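PDB 3L76: aspartokinase from Synechocystis, which probably catalyses the ATP-dependent phosphorylation of the beta-carboxyl group of aspartate, on the way to lysine and threonine, and binds both amino acids at its ACT domains. Local coordinates for residues A373-K377 against K395-V399; L379-V384 against R407-A411; T182-V188 against L581-H585. All coordinates share one frame; numbering follows the deposited sequence. Where two conformers were deposited one is given.

Contact 1: residues A373-K377 against K395-V399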
loop_
_atom_site.group_PDB
_atom_site.type_symbol
_atom_site.label_atom_id
_atom_site.label_comp_id
_atom_site.label_asym_id
_atom_site.label_seq_id
_atom_site.Cartn_x
_atom_site.Cartn_y
_atom_site.Cartn_z
ATOM N N ALA A 373 23.226 -10.389 28.572
ATOM C CA ALA A 373 23.063 -9.656 29.820
ATOM C C ALA A 373 21.897 -10.201 30.635
ATOM O O ALA A 373 21.968 -10.327 31.862
ATOM C CB ALA A 373 22.866 -8.187 29.531
ATOM N N LYS A 374 20.810 -10.522 29.947
ATOM C CA LYS A 374 19.644 -11.061 30.622
ATOM C C LYS A 374 19.897 -12.475 31.147
ATOM O O LYS A 374 19.412 -12.845 32.207
ATOM C CB LYS A 374 18.431 -11.035 29.698
ATOM C CG LYS A 374 17.181 -11.584 30.353
ATOM C CD LYS A 374 16.025 -11.556 29.389
ATOM C CE LYS A 374 14.770 -12.164 30.001
ATOM N NZ LYS A 374 13.824 -12.566 28.923
ATOM N N MET A 375 20.664 -13.265 30.410
ATOM C CA MET A 375 21.099 -14.551 30.944
ATOM C C MET A 375 21.834 -14.377 32.272
ATOM O O MET A 375 21.462 -14.973 33.285
ATOM C CB MET A 375 21.997 -15.278 29.960
ATOM C CG MET A 375 22.353 -16.673 30.423
ATOM S SD MET A 375 23.580 -17.440 29.361
ATOM C CE MET A 375 23.544 -19.089 30.035
ATOM N N PHE A 376 22.867 -13.542 32.263
ATOM C CA PHE A 376 23.675 -13.270 33.465
ATOM C C PHE A 376 22.865 -12.724 34.634
ATOM O O PHE A 376 23.080 -13.120 35.777
ATOM C CB PHE A 376 24.843 -12.321 33.140
ATOM C CG PHE A 376 25.691 -12.772 31.959
ATOM C CD1 PHE A 376 25.726 -14.115 31.569
ATOM C CD2 PHE A 376 26.445 -11.856 31.241
ATOM C CE1 PHE A 376 26.508 -14.530 30.485
ATOM C CE2 PHE A 376 27.231 -12.251 30.153
ATOM C CZ PHE A 376 27.271 -13.579 29.771
ATOM N N LYS A 377 21.925 -11.826 34.355
ATOM C CA LYS A 377 21.061 -11.281 35.406
ATOM C C LYS A 377 20.176 -12.371 36.018
ATOM O O LYS A 377 20.046 -12.465 37.236
ATOM C CB LYS A 377 20.189 -10.147 34.860
ATOM C CG LYS A 377 19.170 -9.598 35.857
ATOM C CD LYS A 377 18.045 -8.818 35.155
ATOM C CE LYS A 377 16.896 -8.470 36.109
ATOM N NZ LYS A 377 17.328 -7.589 37.234
ATOM N N LYS A 395 24.761 -19.331 20.517
ATOM C CA LYS A 395 24.750 -19.820 21.900
ATOM C C LYS A 395 25.623 -18.992 22.804
ATOM O O LYS A 395 26.747 -18.626 22.441
ATOM C CB LYS A 395 25.255 -21.280 21.984
ATOM C CG LYS A 395 24.226 -22.311 21.605
ATOM C CD LYS A 395 24.716 -23.703 21.883
ATOM C CE LYS A 395 23.776 -24.727 21.279
ATOM N NZ LYS A 395 24.132 -26.110 21.705
ATOM N N VAL A 396 25.129 -18.716 23.996
ATOM C CA VAL A 396 26.031 -18.364 25.091
ATOM C C VAL A 396 26.061 -19.490 26.142
ATOM O O VAL A 396 25.031 -19.869 26.705
ATOM C CB VAL A 396 25.774 -16.942 25.678
ATOM C CG1 VAL A 396 24.354 -16.525 25.477
ATOM C CG2 VAL A 396 26.177 -16.872 27.151
ATOM N N SER A 397 27.251 -20.055 26.347
ATOM C CA SER A 397 27.450 -21.145 27.306
ATOM C C SER A 397 28.125 -20.657 28.582
ATOM O O SER A 397 28.999 -19.788 28.546
ATOM C CB SER A 397 28.250 -22.294 26.701
ATOM O OG SER A 397 27.701 -22.748 25.473
ATOM N N CYS A 398 27.680 -21.205 29.706
ATOM C CA CYS A 398 28.221 -20.868 31.010
ATOM C C CYS A 398 28.577 -22.140 31.762
ATOM O O CYS A 398 27.871 -23.147 31.678
ATOM C CB CYS A 398 27.210 -20.070 31.828
ATOM S SG CYS A 398 27.003 -18.362 31.335
ATOM N N VAL A 399 29.684 -22.108 32.494
ATOM C CA VAL A 399 30.000 -23.243 33.346
ATOM C C VAL A 399 29.657 -22.834 34.755
ATOM O O VAL A 399 29.975 -21.721 35.169
ATOM C CB VAL A 399 31.470 -23.676 33.219
ATOM C CG1 VAL A 399 31.759 -24.830 34.145
ATOM C CG2 VAL A 399 31.770 -24.060 31.787
#
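Met375 and Val396 meet where helix 371-381 lies on the sheet, while the shortest polar bond, from Lys377 N to Ala373 O at 2.9 Å, is a backbone hydrogen bond of the helix itself and not of the interface. The backbones of Val396 and Cys398 are hydrogen-bonded to Ile360 and Ile358 of the neighbouring strand 348-361. What remains between the segments is sulfur and hydrocarbon. The CG of Met375 is anti to its backbone N (chi1 -174°) and the chain runs on extended, which carries the thioether straight down to the strand. There SD touches Val396 CG2 at 3.5 Å, tip to tip, while the terminal CE lies 3.8 Å from Cys398 SG. Phe376 starts out alongside the strand, yet its ring leans in and brings CE1 to 4.0 Å from Cys398 SG and 4.1 Å from Val396 CG2. Cys398 SG sits 5.2 Å from the centroid of the Phe376 ring, 73° off the normal, an oblique sulfur-aromatic contact. Outside the two segments, Phe376 also rests on Ile386 and on Ala459 of helix 458-468, residues that line a threonine pocket. With polarisable sulfurs, methyl groups and an aromatic CH meeting here, this part of the helix is probably held on the sheet mainly by dispersion and the exclusion of water, without directional bonds between the side chains.

Contact 2: residues L379-V384 against R407-A411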
loop_
_atom_site.group_PDB
_atom_site.type_symbol
_atom_site.label_atom_id
_atom_site.label_comp_id
_atom_site.label_asym_id
_atom_site.label_seq_id
_atom_site.Cartn_x
_atom_site.Cartn_y
_atom_site.Cartn_z
ATOM N N LEU A 379 20.665 -15.609 36.242
ATOM C CA LEU A 379 21.501 -16.421 37.128
ATOM C C LEU A 379 21.883 -15.666 38.398
ATOM O O LEU A 379 21.793 -16.195 39.512
ATOM C CB LEU A 379 22.755 -16.906 36.400
ATOM C CG LEU A 379 22.464 -17.794 35.183
ATOM C CD1 LEU A 379 23.723 -18.217 34.511
ATOM C CD2 LEU A 379 21.658 -19.002 35.577
ATOM N N ALA A 380 22.302 -14.420 38.232
ATOM C CA ALA A 380 22.638 -13.597 39.396
ATOM C C ALA A 380 21.457 -13.445 40.340
ATOM O O ALA A 380 21.615 -13.516 41.555
ATOM C CB ALA A 380 23.145 -12.235 38.972
ATOM N N ASP A 381 20.269 -13.228 39.788
ATOM C CA ASP A 381 19.099 -12.991 40.629
ATOM C C ASP A 381 18.755 -14.233 41.421
ATOM O O ASP A 381 18.127 -14.150 42.472
ATOM C CB ASP A 381 17.894 -12.541 39.807
ATOM C CG ASP A 381 18.039 -11.130 39.291
ATOM O OD1 ASP A 381 18.751 -10.332 39.938
ATOM O OD2 ASP A 381 17.440 -10.828 38.240
ATOM N N VAL A 382 19.186 -15.391 40.933
ATOM C CA VAL A 382 18.887 -16.624 41.641
ATOM C C VAL A 382 20.126 -17.139 42.417
ATOM O O VAL A 382 20.170 -18.270 42.908
ATOM C CB VAL A 382 18.218 -17.668 40.687
ATOM C CG1 VAL A 382 19.243 -18.520 39.976
ATOM C CG2 VAL A 382 17.213 -18.515 41.434
ATOM N N GLY A 383 21.120 -16.263 42.541
ATOM C CA GLY A 383 22.290 -16.518 43.347
ATOM C C GLY A 383 23.369 -17.431 42.774
ATOM O O GLY A 383 24.244 -17.859 43.505
ATOM N N VAL A 384 23.339 -17.750 41.486
ATOM C CA VAL A 384 24.359 -18.663 40.972
ATOM C C VAL A 384 25.512 -17.933 40.291
ATOM O O VAL A 384 25.299 -17.078 39.434
ATOM C CB VAL A 384 23.791 -19.844 40.104
ATOM C CG1 VAL A 384 22.281 -19.945 40.231
ATOM C CG2 VAL A 384 24.214 -19.746 38.669
ATOM N N ARG A 407 18.345 -24.703 40.021
ATOM C CA ARG A 407 17.764 -23.377 40.164
ATOM C C ARG A 407 18.134 -22.503 38.980
ATOM O O ARG A 407 17.371 -21.611 38.605
ATOM C CB ARG A 407 18.087 -22.727 41.528
ATOM C CG ARG A 407 19.547 -22.403 41.819
ATOM C CD ARG A 407 19.833 -22.318 43.345
ATOM N NE ARG A 407 18.653 -21.981 44.145
ATOM C CZ ARG A 407 18.408 -20.783 44.676
ATOM N NH1 ARG A 407 19.266 -19.784 44.520
ATOM N NH2 ARG A 407 17.298 -20.583 45.374
ATOM N N ALA A 408 19.266 -22.806 38.362
ATOM C CA ALA A 408 19.736 -22.043 37.214
ATOM C C ALA A 408 18.881 -22.310 35.967
ATOM O O ALA A 408 18.488 -21.384 35.246
ATOM C CB ALA A 408 21.213 -22.344 36.939
ATOM N N ILE A 409 18.595 -23.588 35.721
ATOM C CA ILE A 409 17.783 -24.024 34.577
ATOM C C ILE A 409 16.356 -23.551 34.691
ATOM O O ILE A 409 15.733 -23.139 33.713
ATOM C CB ILE A 409 17.696 -25.548 34.499
ATOM C CG1 ILE A 409 19.035 -26.140 34.061
ATOM C CG2 ILE A 409 16.551 -25.984 33.541
ATOM C CD1 ILE A 409 19.133 -27.624 34.352
ATOM N N ALA A 410 15.817 -23.655 35.894
ATOM C CA ALA A 410 14.438 -23.249 36.117
ATOM C C ALA A 410 14.334 -21.767 35.857
ATOM O O ALA A 410 13.378 -21.310 35.225
ATOM C CB ALA A 410 14.000 -23.551 37.536
ATOM N N ALA A 411 15.324 -21.017 36.346
ATOM C CA ALA A 411 15.315 -19.564 36.211
ATOM C C ALA A 411 15.422 -19.124 34.766
ATOM O O ALA A 411 14.766 -18.174 34.374
ATOM C CB ALA A 411 16.420 -18.931 37.019
#
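Val382, at the C-terminal end of helix 371-381, packs against Arg407 and Ala411 of helix 405-415. From its CB, which faces that helix, the two methyl groups part. CG1, placed between the backbone N and the carbonyl carbon (chi1 88°), drops onto the helix backbone, 3.9 Å from Arg407 O and 4.1 Å from Ala411 CB. CG2 instead lies over one face of the Arg407 guanidinium, 3.9 Å from NH1 and displaced toward the rim of the group. Arg407 is modelled in two conformers, and in this one its NH1 comes so near Val382 O, at a poor angle, that the pairing is doubtful. Nearer the sheet only hydrocarbon meets hydrocarbon. Leu379 CD2 meets Ala408 CB at 3.6 Å, and Val384 CG1 touches both Ala408 CB and, at 4.0 Å, CG in the aliphatic stem of Arg407; behind them Ile358 and Ile400 form the floor from the strands below. The helix ends in a Schellman motif whose C-prime residue is Gly383, at positive phi: Val384 N bonds to Leu379 O (3.0 Å) and Gly383 N to Ala380 O (3.0 Å), sending Val384 back toward the sheet. Two helices side by side on one face of an antiparallel sheet, the end of the first against the second, are the layout of the ferredoxin-like ACT domain.

Contact 3: residues T182-V188 against L581-H585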
loop_
_atom_site.group_PDB
_atom_site.type_symbol
_atom_site.label_atom_id
_atom_site.label_comp_id
_atom_site.label_asym_id
_atom_site.label_seq_id
_atom_site.Cartn_x
_atom_site.Cartn_y
_atom_site.Cartn_z
ATOM N N THR A 182 31.414 -22.357 0.963
ATOM C CA THR A 182 32.210 -22.825 2.099
ATOM C C THR A 182 32.867 -21.677 2.848
ATOM O O THR A 182 33.202 -21.800 4.031
ATOM C CB THR A 182 33.310 -23.800 1.666
ATOM O OG1 THR A 182 33.993 -23.270 0.524
ATOM C CG2 THR A 182 32.717 -25.153 1.329
ATOM N N THR A 183 33.066 -20.566 2.151
ATOM C CA THR A 183 33.569 -19.365 2.797
ATOM C C THR A 183 33.404 -18.151 1.891
ATOM O O THR A 183 32.772 -18.237 0.837
ATOM C CB THR A 183 35.037 -19.514 3.234
ATOM O OG1 THR A 183 35.352 -18.489 4.174
ATOM C CG2 THR A 183 35.967 -19.410 2.042
ATOM N N ASP A 184 33.957 -17.023 2.325
ATOM C CA ASP A 184 33.866 -15.774 1.582
ATOM C C ASP A 184 34.799 -15.778 0.384
ATOM O O ASP A 184 36.014 -15.680 0.544
ATOM C CB ASP A 184 34.208 -14.600 2.495
ATOM C CG ASP A 184 34.252 -13.278 1.755
ATOM O OD1 ASP A 184 34.711 -12.279 2.346
ATOM O OD2 ASP A 184 33.830 -13.235 0.588
ATOM N N PRO A 185 34.224 -15.854 -0.828
ATOM C CA PRO A 185 34.954 -15.956 -2.099
ATOM C C PRO A 185 35.936 -14.809 -2.256
ATOM O O PRO A 185 37.003 -14.975 -2.843
ATOM C CB PRO A 185 33.854 -15.803 -3.153
ATOM C CG PRO A 185 32.593 -16.055 -2.451
ATOM C CD PRO A 185 32.787 -15.626 -1.039
ATOM N N ARG A 186 35.554 -13.650 -1.735
ATOM C CA ARG A 186 36.390 -12.466 -1.794
ATOM C C ARG A 186 37.757 -12.674 -1.139
ATOM O O ARG A 186 38.707 -11.986 -1.486
ATOM C CB ARG A 186 35.669 -11.265 -1.176
ATOM C CG ARG A 186 34.595 -10.659 -2.068
ATOM C CD ARG A 186 33.921 -9.454 -1.404
ATOM N NE ARG A 186 32.648 -9.785 -0.759
ATOM C CZ ARG A 186 32.476 -9.945 0.552
ATOM N NH1 ARG A 186 33.499 -9.805 1.385
ATOM N NH2 ARG A 186 31.275 -10.241 1.032
ATOM N N LEU A 187 37.860 -13.621 -0.208
ATOM C CA LEU A 187 39.141 -13.903 0.437
ATOM C C LEU A 187 39.704 -15.250 0.015
ATOM O O LEU A 187 40.911 -15.457 0.043
ATOM C CB LEU A 187 39.010 -13.851 1.958
ATOM C CG LEU A 187 38.202 -12.698 2.551
ATOM C CD1 LEU A 187 38.275 -12.734 4.071
ATOM C CD2 LEU A 187 38.699 -11.372 2.023
ATOM N N VAL A 188 38.828 -16.171 -0.368
ATOM C CA VAL A 188 39.253 -17.500 -0.782
ATOM C C VAL A 188 38.513 -17.943 -2.041
ATOM O O VAL A 188 37.472 -18.600 -1.960
ATOM C CB VAL A 188 39.032 -18.526 0.335
ATOM C CG1 VAL A 188 39.541 -19.895 -0.088
ATOM C CG2 VAL A 188 39.707 -18.058 1.628
ATOM N N LEU A 581 42.290 -17.326 7.621
ATOM C CA LEU A 581 41.116 -17.863 6.956
ATOM C C LEU A 581 41.520 -18.860 5.883
ATOM O O LEU A 581 40.901 -19.921 5.747
ATOM C CB LEU A 581 40.256 -16.746 6.351
ATOM C CG LEU A 581 39.008 -17.217 5.587
ATOM C CD1 LEU A 581 37.974 -17.848 6.508
ATOM C CD2 LEU A 581 38.400 -16.076 4.801
ATOM N N LYS A 582 42.549 -18.509 5.118
ATOM C CA LYS A 582 43.025 -19.361 4.037
ATOM C C LYS A 582 43.550 -20.673 4.603
ATOM O O LYS A 582 43.279 -21.745 4.072
ATOM C CB LYS A 582 44.116 -18.655 3.233
ATOM C CG LYS A 582 43.647 -17.456 2.412
ATOM C CD LYS A 582 44.831 -16.806 1.708
ATOM C CE LYS A 582 44.438 -15.591 0.886
ATOM N NZ LYS A 582 45.648 -14.955 0.285
ATOM N N ALA A 583 44.292 -20.576 5.697
ATOM C CA ALA A 583 44.833 -21.751 6.373
ATOM C C ALA A 583 43.734 -22.712 6.818
ATOM O O ALA A 583 43.838 -23.921 6.605
ATOM C CB ALA A 583 45.690 -21.331 7.561
ATOM N N ALA A 584 42.692 -22.172 7.448
ATOM C CA ALA A 584 41.548 -22.978 7.878
ATOM C C ALA A 584 40.825 -23.649 6.708
ATOM O O ALA A 584 40.431 -24.809 6.797
ATOM C CB ALA A 584 40.561 -22.134 8.695
ATOM N N HIS A 585 40.643 -22.916 5.614
ATOM C CA HIS A 585 39.947 -23.451 4.440
ATOM C C HIS A 585 40.741 -24.582 3.792
ATOM O O HIS A 585 40.165 -25.552 3.298
ATOM C CB HIS A 585 39.663 -22.345 3.415
ATOM C CG HIS A 585 38.562 -22.673 2.446
ATOM N ND1 HIS A 585 38.796 -23.242 1.212
ATOM C CD2 HIS A 585 37.220 -22.498 2.530
ATOM C CE1 HIS A 585 37.647 -23.407 0.580
ATOM N NE2 HIS A 585 36.676 -22.966 1.358
#
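Thr182 OG1 and His585 NE2 share a hydrogen bond of 2.8 Å, made at the edge of the imidazole in its plane, and either atom could be the donor. His585 holds its CG opposite the backbone N (chi1 -159°), which swings the ring out toward the loop to meet this hydroxyl. Val188 CG1 sits over one face of the same ring, 3.9 Å from its centroid and 22° off the normal, a CH-pi contact. Thr183 CG2 comes in obliquely, 3.4 Å from His585 CD2. One turn back, Leu581 CD2 packs on Leu187 CD1 at 3.4 Å and on Val188 CG2 at 4.0 Å. In place of His585, an alanine here would probably leave Thr182 OG1 without its partner on the helix and open a gap under Val188 CG1 and beside Thr183 CG2. A second shell positions these groups. Thr182 OG1 also bonds to Gln192 N, and Thr183 OG1 to Val438 O on strand 437-453. Further out, Asp184 OD2 takes Arg186 N (2.9 Å) in an Asx turn, and Asp184 O accepts from both Leu187 N and Val188 N, curling the loop. The result is an interdomain seam: a loop of the amino acid kinase domain seated against the second helix of the last ACT domain.

In the fold
Contacts 1 and 2 share helix 371-381 within one ACT domain: its middle presses on strand 395-401, its end on helix 405-415, and their centres lie about 11 Å apart. Contact 1 is fully buried and built of sulfur and apolar groups, close to a bound lysine and a bound threonine. Contact 2 has a buried apolar side but grows exposed toward Gly383 and Arg407, where a charged side chain lies at the edge. Contact 3, on the opposite side of the chain's centre, joins parts nearly 400 residues apart in sequence. Unlike the other pair it joins the kinase domain to an ACT domain, and although mostly buried it adds a side-chain hydrogen bond to its apolar packing.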